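Local coordinates for protein secretory pathway GDP dissociation inhibitor (Saccharomyces cerevisiae, PDB 2BCG) that regulates Rab GTPases in the yeast secretory pathway, inhibiting GDP release from SEC4 and extracting GDP-bound YPT7 from vacuolar membranes, at residues T19-C24 against R415-S420; I25-L30 against V37-K42; N94-N99 against D429-Y434; Y59-Q64 against V84-K89. One frame throughout, in Å; residues are numbered along the deposited sequence. Where two conformers were deposited one is given.

Interaction 1 (T19-C24 against R415-S420)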
loop_
_atom_site.group_PDB
_atom_site.type_symbol
_atom_site.label_atom_id
_atom_site.label_comp_id
_atom_site.label_asym_id
_atom_site.label_seq_id
_atom_site.Cartn_x
_atom_site.Cartn_y
_atom_site.Cartn_z
ATOM N N THR A 19 10.339 5.061 4.058
ATOM C CA THR A 19 9.483 3.919 3.721
ATOM C C THR A 19 8.281 4.314 2.876
ATOM O O THR A 19 7.217 3.688 2.981
ATOM C CB THR A 19 9.005 3.166 4.983
ATOM O OG1 THR A 19 8.294 4.068 5.856
ATOM C CG2 THR A 19 10.176 2.560 5.744
ATOM N N GLY A 20 8.450 5.312 2.003
ATOM C CA GLY A 20 7.539 5.427 0.864
ATOM C C GLY A 20 7.464 4.186 0.000
ATOM O O GLY A 20 8.398 3.359 -0.038
ATOM N N ILE A 21 6.375 4.072 -0.753
ATOM C CA ILE A 21 6.181 2.880 -1.580
ATOM C C ILE A 21 7.343 2.598 -2.592
ATOM O O ILE A 21 7.709 1.449 -2.798
ATOM C CB ILE A 21 4.806 2.947 -2.299
ATOM C CG1 ILE A 21 4.494 1.661 -3.071
ATOM C CG2 ILE A 21 4.679 4.186 -3.188
ATOM C CD1 ILE A 21 4.576 0.413 -2.271
ATOM N N THR A 22 7.885 3.615 -3.247
ATOM C CA THR A 22 8.982 3.352 -4.188
ATOM C C THR A 22 10.121 2.625 -3.479
ATOM O O THR A 22 10.617 1.603 -3.983
ATOM C CB THR A 22 9.475 4.652 -4.794
ATOM O OG1 THR A 22 8.394 5.293 -5.457
ATOM C CG2 THR A 22 10.650 4.415 -5.753
ATOM N N GLU A 23 10.481 3.110 -2.292
ATOM C CA GLU A 23 11.600 2.530 -1.525
ATOM C C GLU A 23 11.247 1.144 -1.012
ATOM O O GLU A 23 12.087 0.237 -0.997
ATOM C CB GLU A 23 11.984 3.404 -0.333
ATOM C CG GLU A 23 12.859 4.586 -0.686
ATOM C CD GLU A 23 12.151 5.670 -1.479
ATOM O OE1 GLU A 23 12.839 6.364 -2.274
ATOM O OE2 GLU A 23 10.940 5.904 -1.245
ATOM N N CYS A 24 10.015 0.983 -0.517
ATOM C CA CYS A 24 9.622 -0.321 0.004
ATOM C C CYS A 24 9.600 -1.370 -1.138
ATOM O O CYS A 24 10.029 -2.488 -0.920
ATOM C CB CYS A 24 8.275 -0.265 0.720
ATOM S SG CYS A 24 8.334 0.699 2.239
ATOM N N ARG A 415 11.809 9.902 -7.203
ATOM C CA ARG A 415 11.072 11.121 -7.488
ATOM C C ARG A 415 9.909 11.334 -6.488
ATOM O O ARG A 415 9.278 10.374 -6.028
ATOM C CB ARG A 415 10.503 11.050 -8.909
ATOM C CG ARG A 415 11.556 10.868 -10.054
ATOM C CD ARG A 415 10.840 10.622 -11.376
ATOM N NE ARG A 415 10.173 11.866 -11.754
ATOM C CZ ARG A 415 10.745 12.866 -12.418
ATOM N NH1 ARG A 415 12.009 12.761 -12.850
ATOM N NH2 ARG A 415 10.042 13.969 -12.671
ATOM N N SER A 416 9.624 12.587 -6.151
ATOM C CA SER A 416 8.412 12.858 -5.346
ATOM C C SER A 416 7.183 12.304 -6.055
ATOM O O SER A 416 7.147 12.232 -7.293
ATOM C CB SER A 416 8.193 14.353 -5.123
ATOM O OG SER A 416 9.304 14.969 -4.541
ATOM N N TYR A 417 6.162 11.902 -5.293
ATOM C CA TYR A 417 4.946 11.359 -5.951
ATOM C C TYR A 417 4.206 12.475 -6.670
ATOM O O TYR A 417 3.981 13.542 -6.095
ATOM C CB TYR A 417 4.053 10.670 -4.912
ATOM C CG TYR A 417 4.819 9.545 -4.244
ATOM C CD1 TYR A 417 5.105 8.374 -4.960
ATOM C CD2 TYR A 417 5.323 9.671 -2.948
ATOM C CE1 TYR A 417 5.876 7.361 -4.428
ATOM C CE2 TYR A 417 6.080 8.630 -2.367
ATOM C CZ TYR A 417 6.347 7.473 -3.121
ATOM O OH TYR A 417 7.125 6.454 -2.600
ATOM N N ASP A 418 3.888 12.211 -7.934
ATOM C CA ASP A 418 3.478 13.279 -8.840
ATOM C C ASP A 418 1.954 13.465 -8.857
ATOM O O ASP A 418 1.235 12.863 -8.049
ATOM C CB ASP A 418 4.080 13.043 -10.244
ATOM C CG ASP A 418 3.512 11.820 -10.961
ATOM O OD1 ASP A 418 4.169 11.315 -11.925
ATOM O OD2 ASP A 418 2.403 11.372 -10.620
ATOM N N ALA A 419 1.470 14.334 -9.748
ATOM C CA ALA A 419 0.047 14.687 -9.797
ATOM C C ALA A 419 -0.806 13.691 -10.568
ATOM O O ALA A 419 -2.031 13.837 -10.619
ATOM C CB ALA A 419 -0.097 16.055 -10.429
ATOM N N SER A 420 -0.188 12.680 -11.171
ATOM C CA SER A 420 -0.945 11.707 -11.972
ATOM C C SER A 420 -1.876 10.950 -11.041
ATOM O O SER A 420 -1.614 10.826 -9.827
ATOM C CB SER A 420 -0.048 10.768 -12.773
ATOM O OG SER A 420 0.609 9.865 -11.924
HETATM O O HOH W 1 8.782 7.668 -6.854
HETATM O O HOH W 2 9.131 7.769 -1.562
#
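Tyr417 reaches from its loop to the start of helix 21-32 and carries nearly all of this buried contact. Its CB packs on Ile87; with CG anti to the carbonyl carbon (chi1 -59°), the ring is directed at the first helical residues. CE1 is met by Thr22 OG1 at 3.4 Å and by Ile21 CG2 at 3.6 Å, both oblique to the ring, and CZ lies 3.7 Å from the same Ile21 methyl. At the tip, OH accepts from Thr22 N at 3.0 Å in a nearly straight bond (171°). It also lies close to Gly20, where a side chain would clash with it. One water, 2.6 Å from OH, donates to Glu23 OE2, while Glu23 OE1 is bonded to Ser414. A second water accepts from Thr22 OG1 and donates to Arg415 O, tying the helix to the loop backbone. The setting is the Gly-X-Gly turn between strand 14-17 and helix 21-32 of a Rossmann-type fold. In dinucleotide-binding relatives the amides at this helix start face the cofactor's phosphates, whereas here one amide is taken by a tyrosine hydroxyl.

Interaction 2 (I25-L30 against V37-K42)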
loop_
_atom_site.group_PDB
_atom_site.type_symbol
_atom_site.label_atom_id
_atom_site.label_comp_id
_atom_site.label_asym_id
_atom_site.label_seq_id
_atom_site.Cartn_x
_atom_site.Cartn_y
_atom_site.Cartn_z
ATOM N N ILE A 25 9.169 -1.002 -2.349
ATOM C CA ILE A 25 9.213 -1.978 -3.454
ATOM C C ILE A 25 10.640 -2.382 -3.755
ATOM O O ILE A 25 10.945 -3.575 -3.918
ATOM C CB ILE A 25 8.516 -1.461 -4.733
ATOM C CG1 ILE A 25 7.016 -1.316 -4.432
ATOM C CG2 ILE A 25 8.688 -2.484 -5.890
ATOM C CD1 ILE A 25 6.198 -0.668 -5.586
ATOM N N LEU A 26 11.506 -1.373 -3.844
ATOM C CA LEU A 26 12.923 -1.653 -4.138
ATOM C C LEU A 26 13.528 -2.519 -3.041
ATOM O O LEU A 26 14.239 -3.493 -3.346
ATOM C CB LEU A 26 13.684 -0.353 -4.345
ATOM C CG LEU A 26 13.296 0.318 -5.658
ATOM C CD1 LEU A 26 13.626 1.793 -5.574
ATOM C CD2 LEU A 26 14.032 -0.404 -6.796
ATOM N N SER A 27 13.270 -2.175 -1.774
ATOM C CA SER A 27 13.791 -2.959 -0.650
ATOM C C SER A 27 13.322 -4.421 -0.776
ATOM O O SER A 27 14.123 -5.374 -0.634
ATOM C CB SER A 27 13.333 -2.329 0.664
ATOM O OG SER A 27 13.754 -3.123 1.771
ATOM N N GLY A 28 12.035 -4.621 -1.067
ATOM C CA GLY A 28 11.526 -5.996 -1.260
ATOM C C GLY A 28 12.182 -6.739 -2.414
ATOM O O GLY A 28 12.597 -7.880 -2.254
ATOM N N LEU A 29 12.291 -6.082 -3.572
ATOM C CA LEU A 29 12.884 -6.733 -4.751
ATOM C C LEU A 29 14.332 -7.095 -4.517
ATOM O O LEU A 29 14.789 -8.187 -4.914
ATOM C CB LEU A 29 12.764 -5.835 -5.996
ATOM C CG LEU A 29 11.328 -5.618 -6.481
ATOM C CD1 LEU A 29 11.345 -4.619 -7.589
ATOM C CD2 LEU A 29 10.651 -6.947 -6.900
ATOM N N LEU A 30 15.073 -6.192 -3.882
ATOM C CA LEU A 30 16.490 -6.458 -3.639
ATOM C C LEU A 30 16.693 -7.552 -2.578
ATOM O O LEU A 30 17.582 -8.371 -2.729
ATOM C CB LEU A 30 17.191 -5.176 -3.252
ATOM C CG LEU A 30 17.280 -4.165 -4.418
ATOM C CD1 LEU A 30 17.669 -2.796 -3.893
ATOM C CD2 LEU A 30 18.328 -4.637 -5.490
ATOM N N VAL A 37 19.654 -6.099 3.219
ATOM C CA VAL A 37 19.115 -4.722 3.171
ATOM C C VAL A 37 18.815 -4.191 4.574
ATOM O O VAL A 37 18.259 -4.919 5.397
ATOM C CB VAL A 37 17.790 -4.675 2.341
ATOM C CG1 VAL A 37 17.168 -3.279 2.373
ATOM C CG2 VAL A 37 18.098 -5.060 0.883
ATOM N N LEU A 38 19.221 -2.942 4.827
ATOM C CA LEU A 38 18.848 -2.232 6.057
ATOM C C LEU A 38 17.963 -1.074 5.641
ATOM O O LEU A 38 18.384 -0.271 4.814
ATOM C CB LEU A 38 20.069 -1.664 6.791
ATOM C CG LEU A 38 19.712 -0.825 8.036
ATOM C CD1 LEU A 38 18.955 -1.640 9.059
ATOM C CD2 LEU A 38 20.997 -0.286 8.649
ATOM N N HIS A 39 16.738 -1.018 6.178
ATOM C CA HIS A 39 15.730 -0.018 5.772
ATOM C C HIS A 39 15.377 0.849 6.990
ATOM O O HIS A 39 14.885 0.331 7.998
ATOM C CB HIS A 39 14.491 -0.706 5.192
ATOM C CG HIS A 39 13.668 0.173 4.302
ATOM N ND1 HIS A 39 12.810 -0.317 3.332
ATOM C CD2 HIS A 39 13.588 1.522 4.229
ATOM C CE1 HIS A 39 12.225 0.697 2.719
ATOM N NE2 HIS A 39 12.675 1.825 3.246
ATOM N N ILE A 40 15.675 2.144 6.908
ATOM C CA ILE A 40 15.503 3.049 8.044
ATOM C C ILE A 40 14.538 4.151 7.686
ATOM O O ILE A 40 14.531 4.620 6.540
ATOM C CB ILE A 40 16.856 3.685 8.439
ATOM C CG1 ILE A 40 17.928 2.613 8.662
ATOM C CG2 ILE A 40 16.732 4.672 9.657
ATOM C CD1 ILE A 40 19.363 3.212 8.773
ATOM N N ASP A 41 13.719 4.556 8.667
ATOM C CA ASP A 41 12.897 5.769 8.523
ATOM C C ASP A 41 13.059 6.656 9.765
ATOM O O ASP A 41 13.032 6.166 10.891
ATOM C CB ASP A 41 11.415 5.387 8.305
ATOM C CG ASP A 41 10.606 6.474 7.575
ATOM O OD1 ASP A 41 9.799 6.123 6.672
ATOM O OD2 ASP A 41 10.753 7.669 7.930
ATOM N N LYS A 42 13.237 7.956 9.529
ATOM C CA LYS A 42 13.240 8.958 10.609
ATOM C C LYS A 42 11.859 9.097 11.262
ATOM O O LYS A 42 11.751 9.535 12.418
ATOM C CB LYS A 42 13.777 10.312 10.110
ATOM C CG LYS A 42 13.015 10.922 8.926
ATOM C CD LYS A 42 13.847 11.958 8.163
ATOM C CE LYS A 42 13.240 12.272 6.802
ATOM N NZ LYS A 42 14.198 12.929 5.855
#
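Ser27 is the residue of helix 25-30 that meets strand 37-40 most fully, touching both His39 and Val37. The polar part is loose. Ser27 OG and His39 ND1 form a weak hydrogen bond at 3.3 Å, and not a settled one, since the same hydroxyl also bonds to Ser252 and Tyr259; the Tyr259 hydroxyl bonds to ND1 as well. OG approaches the imidazole obliquely, with Ser27 CB 3.4 Å from ND1, so the serine packs on the ring as much as it bonds to it. At the far side of the ring NE2 is bonded to the carbonyl oxygen of Gly18, which is consistent with a proton on NE2 and a lone pair on ND1. Two polar partners thus fix the rotation of a buried imidazole. Replacing His39 with an alanine would probably leave the Gly18 carbonyl and the Tyr259 hydroxyl short of a partner and open a gap against Ser27. The van der Waals part lies toward the start of the strand. Val37 CG1, held opposite its backbone N (chi1 176°), rests its methyl 3.5 Å from the hydroxyl oxygen Ser27 OG, and Val37 CG2 faces Leu30 CB at 4.2 Å as the apolar pair. The axes of the segments 25-30 and 37-40 approach to 9.4 Å and run nearly antiparallel (163°), as expected within the beta-alpha-beta crossover of strand 14-17, helix 21-32 and strand 37-40. Strand 37-40 runs between strands 14-17 and 258-260 in the parallel sheet, while Ile25 and Leu26 of the helix pack against helix 424-438.

Interaction 3 (N94-N99 against D429-Y434)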
loop_
_atom_site.group_PDB
_atom_site.type_symbol
_atom_site.label_atom_id
_atom_site.label_comp_id
_atom_site.label_asym_id
_atom_site.label_seq_id
_atom_site.Cartn_x
_atom_site.Cartn_y
_atom_site.Cartn_z
ATOM N N ASN A 94 -4.329 -3.405 -15.145
ATOM C CA ASN A 94 -3.318 -4.177 -15.904
ATOM C C ASN A 94 -1.969 -3.496 -15.878
ATOM O O ASN A 94 -1.093 -3.746 -16.736
ATOM C CB ASN A 94 -3.781 -4.437 -17.362
ATOM C CG ASN A 94 -2.998 -5.574 -18.042
ATOM O OD1 ASN A 94 -2.499 -5.413 -19.166
ATOM N ND2 ASN A 94 -2.862 -6.703 -17.345
ATOM N N GLY A 95 -1.786 -2.623 -14.887
ATOM C CA GLY A 95 -0.539 -1.895 -14.753
ATOM C C GLY A 95 0.621 -2.699 -14.175
ATOM O O GLY A 95 0.463 -3.830 -13.713
ATOM N N GLU A 96 1.790 -2.098 -14.211
ATOM C CA GLU A 96 2.981 -2.758 -13.673
ATOM C C GLU A 96 2.884 -3.063 -12.167
ATOM O O GLU A 96 3.368 -4.115 -11.719
ATOM C CB GLU A 96 4.232 -1.927 -13.955
ATOM C CG GLU A 96 5.539 -2.671 -13.665
ATOM C CD GLU A 96 5.724 -3.906 -14.549
ATOM O OE1 GLU A 96 5.620 -3.769 -15.790
ATOM O OE2 GLU A 96 5.970 -5.023 -14.018
ATOM N N LEU A 97 2.251 -2.185 -11.364
ATOM C CA LEU A 97 2.168 -2.483 -9.924
ATOM C C LEU A 97 1.395 -3.755 -9.676
ATOM O O LEU A 97 1.793 -4.580 -8.841
ATOM C CB LEU A 97 1.666 -1.270 -9.112
ATOM C CG LEU A 97 1.579 -1.470 -7.588
ATOM C CD1 LEU A 97 2.938 -1.911 -7.021
ATOM C CD2 LEU A 97 1.076 -0.200 -6.884
ATOM N N THR A 98 0.325 -3.974 -10.440
ATOM C CA THR A 98 -0.389 -5.239 -10.269
ATOM C C THR A 98 0.530 -6.426 -10.626
ATOM O O THR A 98 0.523 -7.450 -9.931
ATOM C CB THR A 98 -1.735 -5.301 -11.031
ATOM O OG1 THR A 98 -1.487 -5.209 -12.431
ATOM C CG2 THR A 98 -2.622 -4.159 -10.600
ATOM N N ASN A 99 1.304 -6.286 -11.703
ATOM C CA ASN A 99 2.250 -7.333 -12.140
ATOM C C ASN A 99 3.281 -7.657 -11.022
ATOM O O ASN A 99 3.606 -8.827 -10.748
ATOM C CB ASN A 99 2.941 -6.875 -13.431
ATOM C CG ASN A 99 3.742 -7.996 -14.108
ATOM O OD1 ASN A 99 3.323 -9.141 -14.131
ATOM N ND2 ASN A 99 4.916 -7.650 -14.628
ATOM N N ASP A 429 9.434 4.655 -12.058
ATOM C CA ASP A 429 10.554 5.115 -11.230
ATOM C C ASP A 429 11.235 3.911 -10.563
ATOM O O ASP A 429 12.464 3.785 -10.591
ATOM C CB ASP A 429 10.069 6.110 -10.171
ATOM C CG ASP A 429 11.193 6.931 -9.565
ATOM O OD1 ASP A 429 12.254 7.111 -10.243
ATOM O OD2 ASP A 429 11.011 7.422 -8.429
ATOM N N VAL A 430 10.463 3.004 -9.968
ATOM C CA VAL A 430 11.057 1.766 -9.430
ATOM C C VAL A 430 11.936 1.043 -10.470
ATOM O O VAL A 430 13.063 0.670 -10.185
ATOM C CB VAL A 430 9.945 0.811 -8.963
ATOM C CG1 VAL A 430 10.471 -0.628 -8.697
ATOM C CG2 VAL A 430 9.266 1.394 -7.705
ATOM N N LYS A 431 11.397 0.834 -11.670
ATOM C CA LYS A 431 12.126 0.056 -12.698
ATOM C C LYS A 431 13.393 0.790 -13.101
ATOM O O LYS A 431 14.471 0.171 -13.268
ATOM C CB LYS A 431 11.258 -0.169 -13.943
ATOM C CG LYS A 431 10.208 -1.277 -13.768
ATOM C CD LYS A 431 9.333 -1.557 -15.031
ATOM C CE LYS A 431 8.232 -0.519 -15.242
ATOM N NZ LYS A 431 7.265 -0.846 -16.362
ATOM N N ASP A 432 13.291 2.112 -13.232
ATOM C CA ASP A 432 14.441 2.910 -13.621
ATOM C C ASP A 432 15.522 2.849 -12.531
ATOM O O ASP A 432 16.707 2.635 -12.835
ATOM C CB ASP A 432 14.003 4.357 -13.894
ATOM C CG ASP A 432 15.149 5.229 -14.317
ATOM O OD1 ASP A 432 15.324 6.332 -13.730
ATOM O OD2 ASP A 432 15.924 4.797 -15.232
ATOM N N ILE A 433 15.116 2.988 -11.268
ATOM C CA ILE A 433 16.070 2.977 -10.138
ATOM C C ILE A 433 16.715 1.592 -10.053
ATOM O O ILE A 433 17.929 1.483 -9.829
ATOM C CB ILE A 433 15.385 3.330 -8.774
ATOM C CG1 ILE A 433 14.896 4.785 -8.751
ATOM C CG2 ILE A 433 16.389 3.127 -7.592
ATOM C CD1 ILE A 433 13.850 5.050 -7.636
ATOM N N TYR A 434 15.931 0.539 -10.279
ATOM C CA TYR A 434 16.454 -0.812 -10.182
ATOM C C TYR A 434 17.529 -1.035 -11.256
ATOM O O TYR A 434 18.596 -1.596 -10.953
ATOM C CB TYR A 434 15.342 -1.824 -10.346
ATOM C CG TYR A 434 15.779 -3.250 -10.169
ATOM C CD1 TYR A 434 16.331 -3.967 -11.229
ATOM C CD2 TYR A 434 15.656 -3.883 -8.932
ATOM C CE1 TYR A 434 16.716 -5.278 -11.078
ATOM C CE2 TYR A 434 16.043 -5.200 -8.761
ATOM C CZ TYR A 434 16.579 -5.891 -9.838
ATOM O OH TYR A 434 16.967 -7.189 -9.646
#
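Glu96, in the first turn of helix 96-104, and Lys431, on helix 424-438, are the two residues that touch here. The ionic part is a salt bridge in which Lys431 NZ lies 3.4 Å from Glu96 OE1, a weak hydrogen bond by length. It is read from one of two modelled conformers of Glu96 and is therefore probably not permanent. The ammonium also has Asp428 as a long, weak ion-pair partner. The aliphatic parts touch where the chains cross at a slant, Glu96 CG lying 3.8 Å from Lys431 CE. A bend in the lysine at chi3 (-78°) brings its end over to the glutamate methylene. The remaining bonds lie within segment 94-99. Asn99 ND2 donates to Glu96 OE2 at 2.9 Å, nearly straight (164°) and close to its own amide plane, which steadies the carboxylate from the oxygen not used by the lysine. Gly95 O accepts from Thr98 OG1 at 2.7 Å and from the backbone N of Asn99. With Lys431 cut back to an alanine, the Glu96 carboxylate would probably lose its mate on the other helix and be held mainly by Asn99. Next in the helix, Leu97 packs on Met426 and Thr427. The arrangement is a surface salt bridge at the edge of a helix-helix contact, joining the first turn of helix 96-104, N-capped by Gly95, to the C-terminal helix 424-438.

Interaction 4 (Y59-Q64 against V84-K89)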
loop_
_atom_site.group_PDB
_atom_site.type_symbol
_atom_site.label_atom_id
_atom_site.label_comp_id
_atom_site.label_asym_id
_atom_site.label_seq_id
_atom_site.Cartn_x
_atom_site.Cartn_y
_atom_site.Cartn_z
ATOM N N TYR A 59 -5.554 16.392 11.587
ATOM C CA TYR A 59 -5.671 17.687 12.277
ATOM C C TYR A 59 -4.314 18.231 12.661
ATOM O O TYR A 59 -4.032 19.416 12.504
ATOM C CB TYR A 59 -6.574 17.564 13.516
ATOM C CG TYR A 59 -8.054 17.681 13.200
ATOM C CD1 TYR A 59 -8.686 18.937 13.179
ATOM C CD2 TYR A 59 -8.817 16.551 12.874
ATOM C CE1 TYR A 59 -10.049 19.047 12.858
ATOM C CE2 TYR A 59 -10.171 16.652 12.550
ATOM C CZ TYR A 59 -10.782 17.910 12.563
ATOM O OH TYR A 59 -12.109 18.000 12.232
ATOM N N GLU A 60 -3.455 17.339 13.156
ATOM C CA GLU A 60 -2.106 17.756 13.556
ATOM C C GLU A 60 -1.323 18.334 12.389
ATOM O O GLU A 60 -0.617 19.334 12.525
ATOM C CB GLU A 60 -1.327 16.579 14.168
ATOM C CG GLU A 60 -1.825 16.164 15.534
ATOM C CD GLU A 60 -1.760 17.287 16.598
ATOM O OE1 GLU A 60 -0.768 18.062 16.630
ATOM O OE2 GLU A 60 -2.724 17.372 17.400
ATOM N N LYS A 61 -1.490 17.726 11.220
ATOM C CA LYS A 61 -0.751 18.112 10.045
ATOM C C LYS A 61 -1.280 19.368 9.345
ATOM O O LYS A 61 -0.487 20.158 8.801
ATOM C CB LYS A 61 -0.778 16.935 9.066
ATOM C CG LYS A 61 0.422 16.780 8.219
ATOM C CD LYS A 61 0.442 15.355 7.609
ATOM C CE LYS A 61 1.711 15.149 6.794
ATOM N NZ LYS A 61 1.738 16.132 5.657
ATOM N N PHE A 62 -2.611 19.541 9.298
ATOM C CA PHE A 62 -3.178 20.532 8.378
ATOM C C PHE A 62 -4.004 21.639 9.033
ATOM O O PHE A 62 -4.479 22.539 8.321
ATOM C CB PHE A 62 -4.029 19.850 7.297
ATOM C CG PHE A 62 -3.264 18.912 6.415
ATOM C CD1 PHE A 62 -2.359 19.392 5.462
ATOM C CD2 PHE A 62 -3.478 17.551 6.502
ATOM C CE1 PHE A 62 -1.639 18.519 4.639
ATOM C CE2 PHE A 62 -2.761 16.653 5.674
ATOM C CZ PHE A 62 -1.866 17.144 4.730
ATOM N N LYS A 63 -4.181 21.549 10.356
ATOM C CA LYS A 63 -4.994 22.529 11.121
ATOM C C LYS A 63 -4.173 23.275 12.155
ATOM O O LYS A 63 -3.128 22.798 12.617
ATOM C CB LYS A 63 -6.179 21.843 11.785
ATOM C CG LYS A 63 -7.155 21.256 10.785
ATOM C CD LYS A 63 -8.006 22.320 10.093
ATOM C CE LYS A 63 -8.956 21.699 9.079
ATOM N NZ LYS A 63 -9.796 22.763 8.461
ATOM N N GLN A 64 -4.642 24.465 12.514
ATOM C CA GLN A 64 -3.913 25.286 13.481
ATOM C C GLN A 64 -4.194 24.847 14.931
ATOM O O GLN A 64 -3.266 24.749 15.745
ATOM C CB GLN A 64 -4.266 26.758 13.269
ATOM C CG GLN A 64 -3.763 27.347 11.948
ATOM C CD GLN A 64 -4.383 28.702 11.622
ATOM O OE1 GLN A 64 -5.472 29.038 12.106
ATOM N NE2 GLN A 64 -3.693 29.489 10.793
ATOM N N VAL A 84 -6.467 7.782 5.924
ATOM C CA VAL A 84 -6.649 8.786 4.904
ATOM C C VAL A 84 -5.369 9.021 4.115
ATOM O O VAL A 84 -4.365 9.449 4.691
ATOM C CB VAL A 84 -7.099 10.114 5.549
ATOM C CG1 VAL A 84 -7.306 11.188 4.472
ATOM C CG2 VAL A 84 -8.316 9.891 6.440
ATOM N N ASP A 85 -5.416 8.726 2.815
ATOM C CA ASP A 85 -4.261 8.950 1.933
ATOM C C ASP A 85 -3.852 10.421 1.973
ATOM O O ASP A 85 -4.685 11.341 1.847
ATOM C CB ASP A 85 -4.614 8.599 0.486
ATOM C CG ASP A 85 -4.988 7.147 0.297
ATOM O OD1 ASP A 85 -4.570 6.277 1.098
ATOM O OD2 ASP A 85 -5.716 6.886 -0.691
ATOM N N LEU A 86 -2.549 10.654 2.094
ATOM C CA LEU A 86 -2.047 12.014 1.934
ATOM C C LEU A 86 -1.912 12.386 0.450
ATOM O O LEU A 86 -2.001 13.557 0.088
ATOM C CB LEU A 86 -0.694 12.124 2.626
ATOM C CG LEU A 86 -0.701 11.937 4.172
ATOM C CD1 LEU A 86 0.714 11.935 4.716
ATOM C CD2 LEU A 86 -1.449 13.052 4.845
ATOM N N ILE A 87 -1.676 11.359 -0.387
ATOM C CA ILE A 87 -1.474 11.548 -1.821
ATOM C C ILE A 87 -2.356 10.562 -2.610
ATOM O O ILE A 87 -2.140 9.352 -2.524
ATOM C CB ILE A 87 0.020 11.385 -2.233
ATOM C CG1 ILE A 87 0.862 12.415 -1.489
ATOM C CG2 ILE A 87 0.138 11.484 -3.783
ATOM C CD1 ILE A 87 2.346 12.372 -1.853
ATOM N N PRO A 88 -3.349 11.075 -3.359
ATOM C CA PRO A 88 -4.285 10.149 -3.976
ATOM C C PRO A 88 -3.680 9.397 -5.174
ATOM O O PRO A 88 -3.056 9.993 -6.049
ATOM C CB PRO A 88 -5.446 11.071 -4.389
ATOM C CG PRO A 88 -4.779 12.383 -4.668
ATOM C CD PRO A 88 -3.667 12.488 -3.673
ATOM N N LYS A 89 -3.887 8.094 -5.211
ATOM C CA LYS A 89 -3.507 7.301 -6.396
ATOM C C LYS A 89 -4.434 6.111 -6.473
ATOM O O LYS A 89 -4.774 5.531 -5.407
ATOM C CB LYS A 89 -2.083 6.725 -6.285
ATOM C CG LYS A 89 -1.002 7.738 -6.085
ATOM C CD LYS A 89 -0.632 8.375 -7.426
ATOM C CE LYS A 89 0.396 9.445 -7.225
ATOM N NZ LYS A 89 0.760 10.030 -8.559
#
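Leu86, just past strand 84-85, sets its two methyls against the ends of Phe62 and Lys61 at the close of helix 55-62. The tighter half is Leu86 CD2 against the phenyl ring: it lies 3.9 Å from Phe62 CE2 and 4.1 Å from Phe62 CZ, close to the plane of the ring, so the methyl meets the ring at its edge. The two side chains slant across each other. Phe62 CG is anti to the carbonyl carbon (chi1 -62°), which sends the ring out from the last helical turn toward the leucine. One face of that ring is roofed by the neighbouring Lys61, whose CB stands 3.7 Å above the plane and toward the rim. Phe62 also packs on Phe393 of strand 391-402, an edge strand of the large mixed sheet. The looser half is the lysine. Lys61 and Leu86 approach tip to tip, with Lys61 CE 4.0 Å from Leu86 CD1 and Lys61 CD 4.1 Å from Leu86 CD2. Lys61 is a solvent-exposed residue, and the end of its aliphatic chain touches the methyls, while a turn at chi4 (-62°) swings the ammonium aside. No hydrogen bond crosses the contact. Strand 84-85 pairs antiparallel with strand 52-53, which leads into helix 55-62; the contact therefore packs the end of that helix against Leu86, the residue after strand 84-85, in plain apolar surface packing.

Overall arrangement
Interactions 1, 2 and 3 cluster about the helix 21-32, with centres 12 to 16 Å apart; interaction 4 is farther off, 16 Å from interaction 1 and 24 to 26 Å from the others. Interactions 1 and 2 share that helix and meet where Thr19 bonds to Asp41; interactions 1 and 3 meet at Arg415 and Asp429. Ile25 and Leu26 pack on Leu97, Val430 and Ile433, joining interactions 2 and 3, and Lys89 ties interaction 4 to Asp418. Along the chain, 2 and 4 nest within the loop closed by 1, while 1 and 3 cross. Sequence-distant ends of the protein are thus brought together around the parallel Rossmann-type sheet, joining the N-terminal crossover to the C-terminal helix.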